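Local atomic coordinates of putative oxidoreductase (Bacteroides fragilis NCTC 9343, PDB entry 3EOF), a protein that binds flavin mononucleotide and is probably an FMN-dependent oxidoreductase of the nitroreductase family. Residues M38-Y44 / N105-T110; I12-K18 / T158-E164; D170-G176 / L194-K198. All coordinates share one frame; numbering follows the deposited sequence.

Contact 1 (M38-Y44 / N105-T110); sequences MGGMQLY and NAAMDT. With FMN (flavin mononucleotide), chain D.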
loop_
_atom_site.group_PDB
_atom_site.type_symbol
_atom_site.label_atom_id
_atom_site.label_comp_id
_atom_site.label_asym_id
_atom_site.label_seq_id
_atom_site.Cartn_x
_atom_site.Cartn_y
_atom_site.Cartn_z
HETATM N N MSE A 38 -3.266 -10.410 -4.083
HETATM C CA MSE A 38 -2.383 -11.557 -4.289
HETATM C C MSE A 38 -3.163 -12.818 -4.287
HETATM O O MSE A 38 -3.852 -13.123 -3.298
HETATM C CB MSE A 38 -1.352 -11.664 -3.185
HETATM C CG MSE A 38 -0.336 -12.741 -3.448
HETATM SE SE MSE A 38 0.860 -12.827 -1.881
HETATM C CE MSE A 38 0.000 -14.306 -0.985
ATOM N N GLY A 39 -3.015 -13.560 -5.376
ATOM C CA GLY A 39 -3.724 -14.810 -5.595
ATOM C C GLY A 39 -5.230 -14.704 -5.605
ATOM O O GLY A 39 -5.912 -15.712 -5.595
ATOM N N GLY A 40 -5.756 -13.487 -5.680
ATOM C CA GLY A 40 -7.190 -13.256 -5.622
ATOM C C GLY A 40 -7.714 -13.574 -4.237
ATOM O O GLY A 40 -8.917 -13.787 -4.048
HETATM N N MSE A 41 -6.828 -13.523 -3.251
HETATM C CA MSE A 41 -7.132 -13.969 -1.906
HETATM C C MSE A 41 -7.817 -12.972 -1.014
HETATM O O MSE A 41 -8.469 -13.377 -0.080
HETATM C CB MSE A 41 -5.850 -14.404 -1.224
HETATM C CG MSE A 41 -5.186 -15.566 -1.913
HETATM SE SE MSE A 41 -3.384 -15.788 -1.330
HETATM C CE MSE A 41 -3.630 -16.859 0.248
ATOM N N GLN A 42 -7.653 -11.683 -1.301
ATOM C CA GLN A 42 -8.229 -10.593 -0.511
ATOM C C GLN A 42 -7.777 -10.688 0.917
ATOM O O GLN A 42 -8.554 -11.008 1.796
ATOM C CB GLN A 42 -9.757 -10.566 -0.566
ATOM C CG GLN A 42 -10.257 -10.415 -1.952
ATOM C CD GLN A 42 -11.727 -10.201 -2.002
ATOM O OE1 GLN A 42 -12.474 -11.147 -2.283
ATOM N NE2 GLN A 42 -12.174 -8.962 -1.757
ATOM N N LEU A 43 -6.532 -10.320 1.151
ATOM C CA LEU A 43 -5.932 -10.463 2.483
ATOM C C LEU A 43 -6.106 -9.276 3.437
ATOM O O LEU A 43 -5.130 -8.778 4.069
ATOM C CB LEU A 43 -4.447 -10.772 2.280
ATOM C CG LEU A 43 -4.112 -11.979 1.412
ATOM C CD1 LEU A 43 -2.611 -11.968 1.025
ATOM C CD2 LEU A 43 -4.521 -13.244 2.092
ATOM N N TYR A 44 -7.364 -8.878 3.596
ATOM C CA TYR A 44 -7.712 -7.714 4.370
ATOM C C TYR A 44 -9.116 -7.803 4.902
ATOM O O TYR A 44 -9.953 -8.576 4.416
ATOM C CB TYR A 44 -7.631 -6.450 3.477
ATOM C CG TYR A 44 -8.289 -6.602 2.111
ATOM C CD1 TYR A 44 -9.649 -6.427 1.953
ATOM C CD2 TYR A 44 -7.560 -6.968 0.987
ATOM C CE1 TYR A 44 -10.260 -6.584 0.717
ATOM C CE2 TYR A 44 -8.185 -7.148 -0.262
ATOM C CZ TYR A 44 -9.530 -6.926 -0.374
ATOM O OH TYR A 44 -10.179 -7.051 -1.581
ATOM N N ASN A 105 2.713 -9.303 2.547
ATOM C CA ASN A 105 1.808 -9.559 1.428
ATOM C C ASN A 105 0.396 -9.082 1.729
ATOM O O ASN A 105 -0.243 -8.504 0.867
ATOM C CB ASN A 105 1.729 -11.067 1.071
ATOM C CG ASN A 105 2.992 -11.607 0.390
ATOM O OD1 ASN A 105 3.685 -10.856 -0.284
ATOM N ND2 ASN A 105 3.291 -12.946 0.578
ATOM N N ALA A 106 -0.083 -9.304 2.966
ATOM C CA ALA A 106 -1.439 -8.918 3.368
ATOM C C ALA A 106 -1.513 -7.408 3.437
ATOM O O ALA A 106 -2.496 -6.825 2.978
ATOM C CB ALA A 106 -1.843 -9.539 4.702
ATOM N N ALA A 107 -0.473 -6.791 4.028
ATOM C CA ALA A 107 -0.347 -5.331 4.143
ATOM C C ALA A 107 -0.498 -4.666 2.783
ATOM O O ALA A 107 -1.185 -3.656 2.634
ATOM C CB ALA A 107 0.966 -4.962 4.720
HETATM N N MSE A 108 0.207 -5.196 1.820
HETATM C CA MSE A 108 0.118 -4.664 0.473
HETATM C C MSE A 108 -1.252 -4.789 -0.065
HETATM O O MSE A 108 -1.711 -3.881 -0.753
HETATM C CB MSE A 108 1.094 -5.337 -0.468
HETATM C CG MSE A 108 2.543 -5.039 -0.075
HETATM SE SE MSE A 108 3.885 -5.619 -1.419
HETATM C CE MSE A 108 3.680 -7.541 -1.300
ATOM N N ASP A 109 -1.897 -5.923 0.169
ATOM C CA ASP A 109 -3.267 -6.116 -0.345
ATOM C C ASP A 109 -4.149 -5.043 0.234
ATOM O O ASP A 109 -4.974 -4.452 -0.425
ATOM C CB ASP A 109 -3.847 -7.493 0.040
ATOM C CG ASP A 109 -3.879 -8.510 -1.113
ATOM O OD1 ASP A 109 -3.033 -8.444 -2.054
ATOM O OD2 ASP A 109 -4.779 -9.425 -1.020
ATOM N N THR A 110 -3.923 -4.794 1.507
ATOM C CA THR A 110 -4.709 -3.875 2.294
ATOM C C THR A 110 -4.541 -2.417 1.919
ATOM O O THR A 110 -5.490 -1.647 2.030
ATOM C CB THR A 110 -4.342 -4.057 3.789
ATOM O OG1 THR A 110 -4.473 -5.439 4.136
ATOM C CG2 THR A 110 -5.221 -3.240 4.700
HETATM N N1 FMN D . -0.336 -11.434 -10.860
HETATM C C2 FMN D . 0.575 -12.234 -11.554
HETATM O O2 FMN D . 0.298 -12.770 -12.642
HETATM N N3 FMN D . 1.821 -12.497 -11.005
HETATM C C4 FMN D . 2.223 -11.953 -9.784
HETATM O O4 FMN D . 3.457 -11.865 -9.619
HETATM C C4A FMN D . 1.308 -11.136 -9.067
HETATM N N5 FMN D . 1.645 -10.564 -7.827
HETATM C C5A FMN D . 0.750 -9.724 -7.143
HETATM C C6 FMN D . 1.112 -9.162 -5.910
HETATM C C7 FMN D . 0.259 -8.309 -5.201
HETATM C C7M FMN D . 0.906 -7.196 -4.402
HETATM C C8 FMN D . -1.009 -8.061 -5.746
HETATM C C8M FMN D . -1.776 -6.896 -5.227
HETATM C C9 FMN D . -1.395 -8.623 -6.962
HETATM C C9A FMN D . -0.527 -9.464 -7.695
HETATM N N10 FMN D . -0.872 -10.037 -8.946
HETATM C C10 FMN D . 0.023 -10.877 -9.621
HETATM C "C1'" FMN D . -2.237 -9.874 -9.538
HETATM C "C2'" FMN D . -3.208 -10.771 -8.780
HETATM O "O2'" FMN D . -2.884 -12.137 -8.981
HETATM C "C3'" FMN D . -4.632 -10.406 -9.221
HETATM O "O3'" FMN D . -4.932 -9.104 -8.755
HETATM C "C4'" FMN D . -5.695 -11.396 -8.746
HETATM O "O4'" FMN D . -5.687 -12.548 -9.574
HETATM C "C5'" FMN D . -7.084 -10.803 -8.837
HETATM O "O5'" FMN D . -7.272 -10.483 -10.193
HETATM P P FMN D . -7.830 -9.051 -10.732
HETATM O O1P FMN D . -9.154 -8.760 -10.073
HETATM O O2P FMN D . -8.068 -9.188 -12.222
HETATM O O3P FMN D . -6.785 -7.991 -10.408
#
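Met38, a selenomethionine, has CG trans to its own N (chi1 -174°), and this carries SE over to Asn105 CG at 3.3 Å. Asp109 has an unusual chi1 of -105°, and its carboxylate lies between two backbone N-H groups of the 38-44 loop. Met38 N donates to Asp109 OD1 at 2.8 Å, on the syn lone pair. Leu43 N donates to Asp109 OD2 at 2.9 Å, on the anti lone pair, and this bond is nearly straight at 172°. Thr37 OG1 also hydrogen-bonds to OD2. Beside the carboxylate, Leu43 CB packs on Ala106 CB at 3.8 Å. The Tyr44 ring turns an edge to Asp109 CB. Tyr44 OH takes a hydrogen bond from Gln42 NE2 at 2.8 Å. The bound FMN lies beside the loop, with Met38 N 3.7 Å from flavin C8 and Asp109 OD1 3.7 Å from methyl C8M. Helix 100-123 thus pins the loop that forms one wall of the FMN pocket. The second subunit supplies Arg9, Arg13 and Arg171 to the same FMN. Three donors on one buried carboxylate would probably stabilise its negative charge.

Contact 2 (I12-K18 / T158-E164); sequences IRKYQQK and TVGYPAE. With FMN (flavin mononucleotide), chain C.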
loop_
_atom_site.group_PDB
_atom_site.type_symbol
_atom_site.label_atom_id
_atom_site.label_comp_id
_atom_site.label_asym_id
_atom_site.label_seq_id
_atom_site.Cartn_x
_atom_site.Cartn_y
_atom_site.Cartn_z
ATOM N N ILE A 12 -8.511 16.013 3.562
ATOM C CA ILE A 12 -9.558 16.749 4.211
ATOM C C ILE A 12 -9.658 16.190 5.594
ATOM O O ILE A 12 -9.785 14.959 5.765
ATOM C CB ILE A 12 -10.905 16.608 3.471
ATOM C CG1 ILE A 12 -10.790 17.142 2.026
ATOM C CG2 ILE A 12 -11.980 17.296 4.258
ATOM C CD1 ILE A 12 -10.505 18.650 1.913
ATOM N N ARG A 13 -9.589 17.097 6.570
ATOM C CA ARG A 13 -9.597 16.782 7.985
ATOM C C ARG A 13 -10.783 17.380 8.757
ATOM O O ARG A 13 -10.893 17.188 9.962
ATOM C CB ARG A 13 -8.308 17.322 8.618
ATOM C CG ARG A 13 -7.038 16.687 8.107
ATOM C CD ARG A 13 -5.816 17.377 8.647
ATOM N NE ARG A 13 -4.598 16.693 8.228
ATOM C CZ ARG A 13 -3.933 16.900 7.087
ATOM N NH1 ARG A 13 -4.347 17.771 6.178
ATOM N NH2 ARG A 13 -2.836 16.209 6.839
ATOM N N LYS A 14 -11.644 18.144 8.084
ATOM C CA LYS A 14 -12.792 18.784 8.722
ATOM C C LYS A 14 -13.977 18.296 7.915
ATOM O O LYS A 14 -13.934 18.374 6.691
ATOM C CB LYS A 14 -12.714 20.300 8.622
ATOM C CG LYS A 14 -11.511 20.949 9.204
ATOM C CD LYS A 14 -11.567 21.001 10.680
ATOM C CE LYS A 14 -10.323 21.709 11.231
ATOM N NZ LYS A 14 -10.154 23.097 10.700
ATOM N N TYR A 15 -15.025 17.820 8.592
ATOM C CA TYR A 15 -16.155 17.214 7.907
ATOM C C TYR A 15 -17.440 17.873 8.300
ATOM O O TYR A 15 -17.608 18.436 9.395
ATOM C CB TYR A 15 -16.213 15.701 8.188
ATOM C CG TYR A 15 -14.846 15.066 8.037
ATOM C CD1 TYR A 15 -14.322 14.785 6.780
ATOM C CD2 TYR A 15 -14.036 14.837 9.154
ATOM C CE1 TYR A 15 -13.036 14.254 6.639
ATOM C CE2 TYR A 15 -12.749 14.275 9.023
ATOM C CZ TYR A 15 -12.267 13.992 7.780
ATOM O OH TYR A 15 -11.010 13.457 7.662
ATOM N N GLN A 16 -18.345 17.811 7.353
ATOM C CA GLN A 16 -19.647 18.386 7.466
ATOM C C GLN A 16 -20.439 17.447 8.388
ATOM O O GLN A 16 -20.115 16.255 8.515
ATOM C CB GLN A 16 -20.234 18.458 6.044
ATOM C CG GLN A 16 -21.378 19.362 5.860
ATOM C CD GLN A 16 -22.083 19.120 4.538
ATOM O OE1 GLN A 16 -21.434 18.704 3.563
ATOM N NE2 GLN A 16 -23.434 19.362 4.506
ATOM N N GLN A 17 -21.431 18.003 9.071
ATOM C CA GLN A 17 -22.341 17.242 9.914
ATOM C C GLN A 17 -23.331 16.659 8.940
ATOM O O GLN A 17 -24.431 17.198 8.794
ATOM C CB GLN A 17 -23.112 18.179 10.861
ATOM C CG GLN A 17 -22.279 18.822 11.927
ATOM C CD GLN A 17 -21.903 17.833 12.999
ATOM O OE1 GLN A 17 -22.777 17.274 13.676
ATOM N NE2 GLN A 17 -20.604 17.618 13.176
ATOM N N LYS A 18 -22.932 15.588 8.267
ATOM C CA LYS A 18 -23.717 14.922 7.234
ATOM C C LYS A 18 -23.158 13.511 7.182
ATOM O O LYS A 18 -21.957 13.324 7.040
ATOM C CB LYS A 18 -23.548 15.622 5.895
ATOM C CG LYS A 18 -24.197 14.923 4.706
ATOM C CD LYS A 18 -24.006 15.771 3.456
ATOM C CE LYS A 18 -24.500 15.110 2.161
ATOM N NZ LYS A 18 -25.810 14.509 2.365
ATOM N N THR A 158 -10.171 8.431 7.985
ATOM C CA THR A 158 -11.348 9.204 8.410
ATOM C C THR A 158 -11.958 9.742 7.097
ATOM O O THR A 158 -11.241 10.219 6.225
ATOM C CB THR A 158 -10.941 10.267 9.413
ATOM O OG1 THR A 158 -9.992 11.164 8.814
ATOM C CG2 THR A 158 -10.299 9.557 10.679
ATOM N N VAL A 159 -13.264 9.572 6.952
ATOM C CA VAL A 159 -14.000 9.894 5.741
ATOM C C VAL A 159 -15.238 10.719 6.101
ATOM O O VAL A 159 -15.933 10.428 7.102
ATOM C CB VAL A 159 -14.667 8.629 5.055
ATOM C CG1 VAL A 159 -14.833 8.874 3.573
ATOM C CG2 VAL A 159 -13.935 7.370 5.323
ATOM N N GLY A 160 -15.530 11.720 5.266
ATOM C CA GLY A 160 -16.694 12.555 5.463
ATOM C C GLY A 160 -16.857 13.482 4.310
ATOM O O GLY A 160 -16.024 13.514 3.423
ATOM N N TYR A 161 -17.962 14.210 4.289
ATOM C CA TYR A 161 -18.148 15.236 3.286
ATOM C C TYR A 161 -17.310 16.404 3.772
ATOM O O TYR A 161 -17.309 16.685 4.948
ATOM C CB TYR A 161 -19.603 15.618 3.166
ATOM C CG TYR A 161 -20.390 14.546 2.516
ATOM C CD1 TYR A 161 -20.959 13.523 3.261
ATOM C CD2 TYR A 161 -20.558 14.543 1.148
ATOM C CE1 TYR A 161 -21.693 12.554 2.662
ATOM C CE2 TYR A 161 -21.300 13.591 0.546
ATOM C CZ TYR A 161 -21.865 12.590 1.303
ATOM O OH TYR A 161 -22.603 11.633 0.665
ATOM N N PRO A 162 -16.567 17.050 2.868
ATOM C CA PRO A 162 -15.627 18.094 3.272
ATOM C C PRO A 162 -16.242 19.331 3.886
ATOM O O PRO A 162 -17.228 19.826 3.383
ATOM C CB PRO A 162 -14.951 18.486 1.954
ATOM C CG PRO A 162 -15.269 17.439 0.978
ATOM C CD PRO A 162 -16.559 16.835 1.406
ATOM N N ALA A 163 -15.653 19.825 4.974
ATOM C CA ALA A 163 -16.088 21.079 5.607
ATOM C C ALA A 163 -14.893 22.077 5.644
ATOM O O ALA A 163 -14.782 22.934 6.521
ATOM C CB ALA A 163 -16.676 20.822 7.029
ATOM N N GLU A 164 -13.974 21.906 4.689
ATOM C CA GLU A 164 -12.845 22.804 4.513
ATOM C C GLU A 164 -12.392 22.715 3.079
ATOM O O GLU A 164 -12.583 21.695 2.420
ATOM C CB GLU A 164 -11.672 22.472 5.430
ATOM C CG GLU A 164 -11.103 21.085 5.229
ATOM C CD GLU A 164 -9.835 20.841 6.013
ATOM O OE1 GLU A 164 -9.361 21.787 6.676
ATOM O OE2 GLU A 164 -9.335 19.693 5.995
HETATM N N1 FMN C . -2.472 13.463 8.180
HETATM C C2 FMN C . -2.716 13.822 9.510
HETATM O O2 FMN C . -3.233 14.915 9.792
HETATM N N3 FMN C . -2.351 12.975 10.559
HETATM C C4 FMN C . -1.731 11.728 10.341
HETATM O O4 FMN C . -1.799 10.824 11.258
HETATM C C4A FMN C . -1.474 11.392 8.975
HETATM N N5 FMN C . -0.859 10.184 8.677
HETATM C C5A FMN C . -0.632 9.785 7.368
HETATM C C6 FMN C . -0.024 8.538 7.168
HETATM C C7 FMN C . 0.248 8.079 5.892
HETATM C C7M FMN C . 0.924 6.745 5.755
HETATM C C8 FMN C . -0.078 8.874 4.796
HETATM C C8M FMN C . 0.001 8.265 3.435
HETATM C C9 FMN C . -0.692 10.132 4.988
HETATM C C9A FMN C . -0.984 10.623 6.286
HETATM N N10 FMN C . -1.591 11.873 6.566
HETATM C C10 FMN C . -1.836 12.250 7.899
HETATM C "C1'" FMN C . -1.926 12.882 5.470
HETATM C "C2'" FMN C . -0.638 13.538 4.993
HETATM O "O2'" FMN C . -0.170 14.413 6.028
HETATM C "C3'" FMN C . -0.817 14.210 3.646
HETATM O "O3'" FMN C . -1.079 13.272 2.586
HETATM C "C4'" FMN C . 0.399 15.058 3.248
HETATM O "O4'" FMN C . 0.513 16.195 4.081
HETATM C "C5'" FMN C . 0.206 15.599 1.859
HETATM O "O5'" FMN C . -1.065 16.250 1.908
HETATM P P FMN C . -2.210 15.980 0.779
HETATM O O1P FMN C . -2.702 14.518 0.840
HETATM O O2P FMN C . -1.594 16.234 -0.573
HETATM O O3P FMN C . -3.265 17.063 1.045
HETATM O O HOH W 1 -6.787 19.365 5.484
HETATM O O HOH W 2 -19.625 14.372 6.528
HETATM O O HOH W 3 -19.311 19.175 2.258
#
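Glu164 OE2 is gripped by two donors. Arg13 N gives it a nearly straight hydrogen bond of 2.7 Å, arriving on the anti side and 28° out of the carboxylate plane. A water also donates to OE2 and accepts from Arg13 NH1, so it ties the carboxylate to the guanidinium. Glu164 CG sits between its own N and carbonyl carbon (chi1 60°), and the rest of the chain runs extended to Arg13 N. On the way its carboxylate passes Lys14, whose CG is 3.4 Å from Glu164 OE1. The extended Arg13 side chain points to the flavin. Its NE donates to FMN O2 at 2.7 Å, and its NH2 donates to FMN N1.

The backbones meet around Tyr15. Ala163 N donates to Lys14 O at 2.8 Å, and Gln16 N donates to Tyr161 O at 2.9 Å. Tyr15 brings CD1 to 3.5 Å from Gly160 CA. Its hydroxyl shares a hydrogen bond with Thr158 OG1, and either may donate. Ile12 CG2 packs on Pro162 CB.

At the outer end Lys18 CE sits over the centre of the Tyr161 ring, 3.7 Å from the ring centroid, in a CH-pi contact. Lys18 NZ lies over the same face in a cation-pi contact. One water accepts from Tyr161 N and donates to Gln16 O and Lys18 O. A second water joins Gln16 OE1 to Pro162 O.

Ile12 and Thr158 also form backbone bonds with strand 127-131. The arrangement is a single beta bridge, Tyr15 with Pro162, where strand 151-160 of the antiparallel sheet runs into the loop. It anchors the N-terminal loop whose arginine reaches the flavin in the FMN site of this nitroreductase-family fold.

Contact 3 (D170-G176 / L194-K198); sequences DRLPIEG and LYAYK. With FMN (flavin mononucleotide), chain C.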
loop_
_atom_site.group_PDB
_atom_site.type_symbol
_atom_site.label_atom_id
_atom_site.label_comp_id
_atom_site.label_asym_id
_atom_site.label_seq_id
_atom_site.Cartn_x
_atom_site.Cartn_y
_atom_site.Cartn_z
ATOM N N ASP A 170 2.331 21.050 -1.713
ATOM C CA ASP A 170 3.230 20.851 -2.809
ATOM C C ASP A 170 3.709 19.400 -2.901
ATOM O O ASP A 170 3.525 18.601 -1.992
ATOM C CB ASP A 170 4.445 21.765 -2.654
ATOM C CG ASP A 170 5.330 21.362 -1.470
ATOM O OD1 ASP A 170 4.853 21.415 -0.312
ATOM O OD2 ASP A 170 6.485 20.976 -1.713
ATOM N N ARG A 171 4.269 19.087 -4.064
ATOM C CA ARG A 171 4.943 17.864 -4.349
ATOM C C ARG A 171 6.254 18.229 -5.041
ATOM O O ARG A 171 6.392 19.315 -5.632
ATOM C CB ARG A 171 4.095 16.980 -5.249
ATOM C CG ARG A 171 2.892 16.379 -4.525
ATOM C CD ARG A 171 3.296 15.404 -3.481
ATOM N NE ARG A 171 2.107 14.709 -3.013
ATOM C CZ ARG A 171 1.290 15.125 -2.061
ATOM N NH1 ARG A 171 1.512 16.234 -1.371
ATOM N NH2 ARG A 171 0.235 14.392 -1.783
ATOM N N LEU A 172 7.227 17.326 -4.944
ATOM C CA LEU A 172 8.518 17.508 -5.577
ATOM C C LEU A 172 8.385 17.440 -7.081
ATOM O O LEU A 172 7.434 16.854 -7.596
ATOM C CB LEU A 172 9.510 16.419 -5.133
ATOM C CG LEU A 172 9.941 16.441 -3.673
ATOM C CD1 LEU A 172 10.741 15.196 -3.316
ATOM C CD2 LEU A 172 10.686 17.697 -3.359
ATOM N N PRO A 173 9.337 18.064 -7.798
ATOM C CA PRO A 173 9.395 17.926 -9.258
ATOM C C PRO A 173 9.486 16.429 -9.576
ATOM O O PRO A 173 10.189 15.715 -8.902
ATOM C CB PRO A 173 10.694 18.659 -9.620
ATOM C CG PRO A 173 10.949 19.579 -8.491
ATOM C CD PRO A 173 10.407 18.939 -7.284
ATOM N N ILE A 174 8.789 15.954 -10.592
ATOM C CA ILE A 174 8.767 14.516 -10.854
ATOM C C ILE A 174 10.121 13.925 -11.221
ATOM O O ILE A 174 10.338 12.726 -11.067
ATOM C CB ILE A 174 7.663 14.106 -11.872
ATOM C CG1 ILE A 174 7.965 14.632 -13.266
ATOM C CG2 ILE A 174 6.288 14.554 -11.298
ATOM C CD1 ILE A 174 7.013 14.101 -14.294
ATOM N N GLU A 175 11.009 14.774 -11.735
ATOM C CA GLU A 175 12.379 14.383 -12.009
ATOM C C GLU A 175 13.116 13.985 -10.718
ATOM O O GLU A 175 14.164 13.347 -10.790
ATOM C CB GLU A 175 13.147 15.477 -12.795
ATOM C CG GLU A 175 12.716 16.926 -12.502
ATOM C CD GLU A 175 11.339 17.273 -13.137
ATOM O OE1 GLU A 175 11.112 17.022 -14.347
ATOM O OE2 GLU A 175 10.474 17.785 -12.427
ATOM N N GLY A 176 12.586 14.335 -9.545
ATOM C CA GLY A 176 13.201 13.958 -8.291
ATOM C C GLY A 176 12.697 12.622 -7.751
ATOM O O GLY A 176 13.236 12.078 -6.780
ATOM N N LEU A 194 15.697 20.276 -6.140
ATOM C CA LEU A 194 14.401 19.639 -5.900
ATOM C C LEU A 194 13.557 20.267 -4.775
ATOM O O LEU A 194 12.353 20.443 -4.921
ATOM C CB LEU A 194 14.608 18.146 -5.637
ATOM C CG LEU A 194 15.085 17.369 -6.861
ATOM C CD1 LEU A 194 15.639 16.000 -6.467
ATOM C CD2 LEU A 194 13.965 17.317 -7.901
ATOM N N TYR A 195 14.222 20.653 -3.697
ATOM C CA TYR A 195 13.589 21.200 -2.493
ATOM C C TYR A 195 13.472 22.709 -2.394
ATOM O O TYR A 195 12.833 23.205 -1.478
ATOM C CB TYR A 195 14.320 20.630 -1.255
ATOM C CG TYR A 195 13.965 19.172 -1.021
ATOM C CD1 TYR A 195 14.678 18.150 -1.613
ATOM C CD2 TYR A 195 12.855 18.830 -0.238
ATOM C CE1 TYR A 195 14.325 16.828 -1.413
ATOM C CE2 TYR A 195 12.511 17.528 -0.023
ATOM C CZ TYR A 195 13.241 16.522 -0.604
ATOM O OH TYR A 195 12.881 15.216 -0.375
ATOM N N ALA A 196 14.050 23.438 -3.346
ATOM C CA ALA A 196 14.012 24.894 -3.389
ATOM C C ALA A 196 12.596 25.464 -3.262
ATOM O O ALA A 196 12.290 26.292 -2.395
ATOM C CB ALA A 196 14.664 25.383 -4.691
ATOM N N TYR A 197 11.720 25.007 -4.131
ATOM C CA TYR A 197 10.328 25.444 -4.120
ATOM C C TYR A 197 9.651 25.119 -2.799
ATOM O O TYR A 197 9.014 25.965 -2.188
ATOM C CB TYR A 197 9.559 24.786 -5.272
ATOM C CG TYR A 197 8.112 25.192 -5.281
ATOM C CD1 TYR A 197 7.734 26.458 -5.744
ATOM C CD2 TYR A 197 7.128 24.349 -4.782
ATOM C CE1 TYR A 197 6.413 26.874 -5.705
ATOM C CE2 TYR A 197 5.804 24.735 -4.771
ATOM C CZ TYR A 197 5.453 26.010 -5.233
ATOM O OH TYR A 197 4.146 26.424 -5.226
ATOM N N LYS A 198 9.786 23.892 -2.339
ATOM C CA LYS A 198 9.191 23.511 -1.050
ATOM C C LYS A 198 9.623 24.438 0.081
ATOM O O LYS A 198 8.806 24.873 0.883
ATOM C CB LYS A 198 9.540 22.049 -0.713
ATOM C CG LYS A 198 8.945 21.507 0.601
ATOM C CD LYS A 198 9.410 20.074 0.930
ATOM C CE LYS A 198 8.898 19.043 -0.127
ATOM N NZ LYS A 198 7.399 18.917 -0.105
HETATM N N1 FMN C . -2.472 13.463 8.180
HETATM C C2 FMN C . -2.716 13.822 9.510
HETATM O O2 FMN C . -3.233 14.915 9.792
HETATM N N3 FMN C . -2.351 12.975 10.559
HETATM C C4 FMN C . -1.731 11.728 10.341
HETATM O O4 FMN C . -1.799 10.824 11.258
HETATM C C4A FMN C . -1.474 11.392 8.975
HETATM N N5 FMN C . -0.859 10.184 8.677
HETATM C C5A FMN C . -0.632 9.785 7.368
HETATM C C6 FMN C . -0.024 8.538 7.168
HETATM C C7 FMN C . 0.248 8.079 5.892
HETATM C C7M FMN C . 0.924 6.745 5.755
HETATM C C8 FMN C . -0.078 8.874 4.796
HETATM C C8M FMN C . 0.001 8.265 3.435
HETATM C C9 FMN C . -0.692 10.132 4.988
HETATM C C9A FMN C . -0.984 10.623 6.286
HETATM N N10 FMN C . -1.591 11.873 6.566
HETATM C C10 FMN C . -1.836 12.250 7.899
HETATM C "C1'" FMN C . -1.926 12.882 5.470
HETATM C "C2'" FMN C . -0.638 13.538 4.993
HETATM O "O2'" FMN C . -0.170 14.413 6.028
HETATM C "C3'" FMN C . -0.817 14.210 3.646
HETATM O "O3'" FMN C . -1.079 13.272 2.586
HETATM C "C4'" FMN C . 0.399 15.058 3.248
HETATM O "O4'" FMN C . 0.513 16.195 4.081
HETATM C "C5'" FMN C . 0.206 15.599 1.859
HETATM O "O5'" FMN C . -1.065 16.250 1.908
HETATM P P FMN C . -2.210 15.980 0.779
HETATM O O1P FMN C . -2.702 14.518 0.840
HETATM O O2P FMN C . -1.594 16.234 -0.573
HETATM O O3P FMN C . -3.265 17.063 1.045
HETATM O O HOH W 4 5.781 21.064 1.888
#
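Leu194 meets Pro173 and Gly176. Its CD2 packs against Pro173 CG at 3.8 Å and lies 3.5 Å from Gly176 CA. Gly176 has no side chain, and the methyl lies directly against its CA. The carbonyl O of Leu194 lies 3.4 Å from Pro173 CD.

Tyr195 comes next. Its ring takes Leu172 CD2 over the centre of one face, 3.9 Å from the centroid, in a CH-pi contact. The other branch, Leu172 CD1, reaches Tyr195 OH at 3.6 Å. Tyr195 also stacks on Tyr87 of the second subunit. The 170-176 loop, which ends in a 3-10 turn, is thus laid along helix 188-200 at the subunit interface. It places Arg171 in the FMN site. Arg171 NH2 donates to phosphate oxygen O2P at 2.9 Å, and its NE bonds to Phe33 O of the second subunit.

Tyr197 turns a ring edge to Asp170 CB, 3.9 Å from CE2.

Lys198 closes the row. Its CG is trans to its N (chi1 -178°), and bends at chi3 and chi4 curl NZ back to Asp170. The salt bridge from Lys198 NZ to Asp170 OD2 is 2.8 Å long. NZ arrives on the syn side, 32° out of the carboxylate plane.

How the contacts relate
Contact 2 (12-18 / 158-164) closes a long loop of chain, and contact 1 (38-44 / 105-110) is nested inside it. Contact 3 (170-176 / 194-198) follows both in the sequence. The centres of contacts 1 and 2 lie about 29 Å apart, as do those of contacts 2 and 3. The centres of contacts 1 and 3 are about 32 Å apart, and none of the three touch. Contact 1 joins helix 100-123 to the loop before strand 44-49, an outer strand of the sheet within the chain. Contact 2 sits where strand 151-160 runs into a loop. Contacts 2 and 3 serve one FMN, and contact 1 serves the other. Each flavin site is therefore built from both subunits.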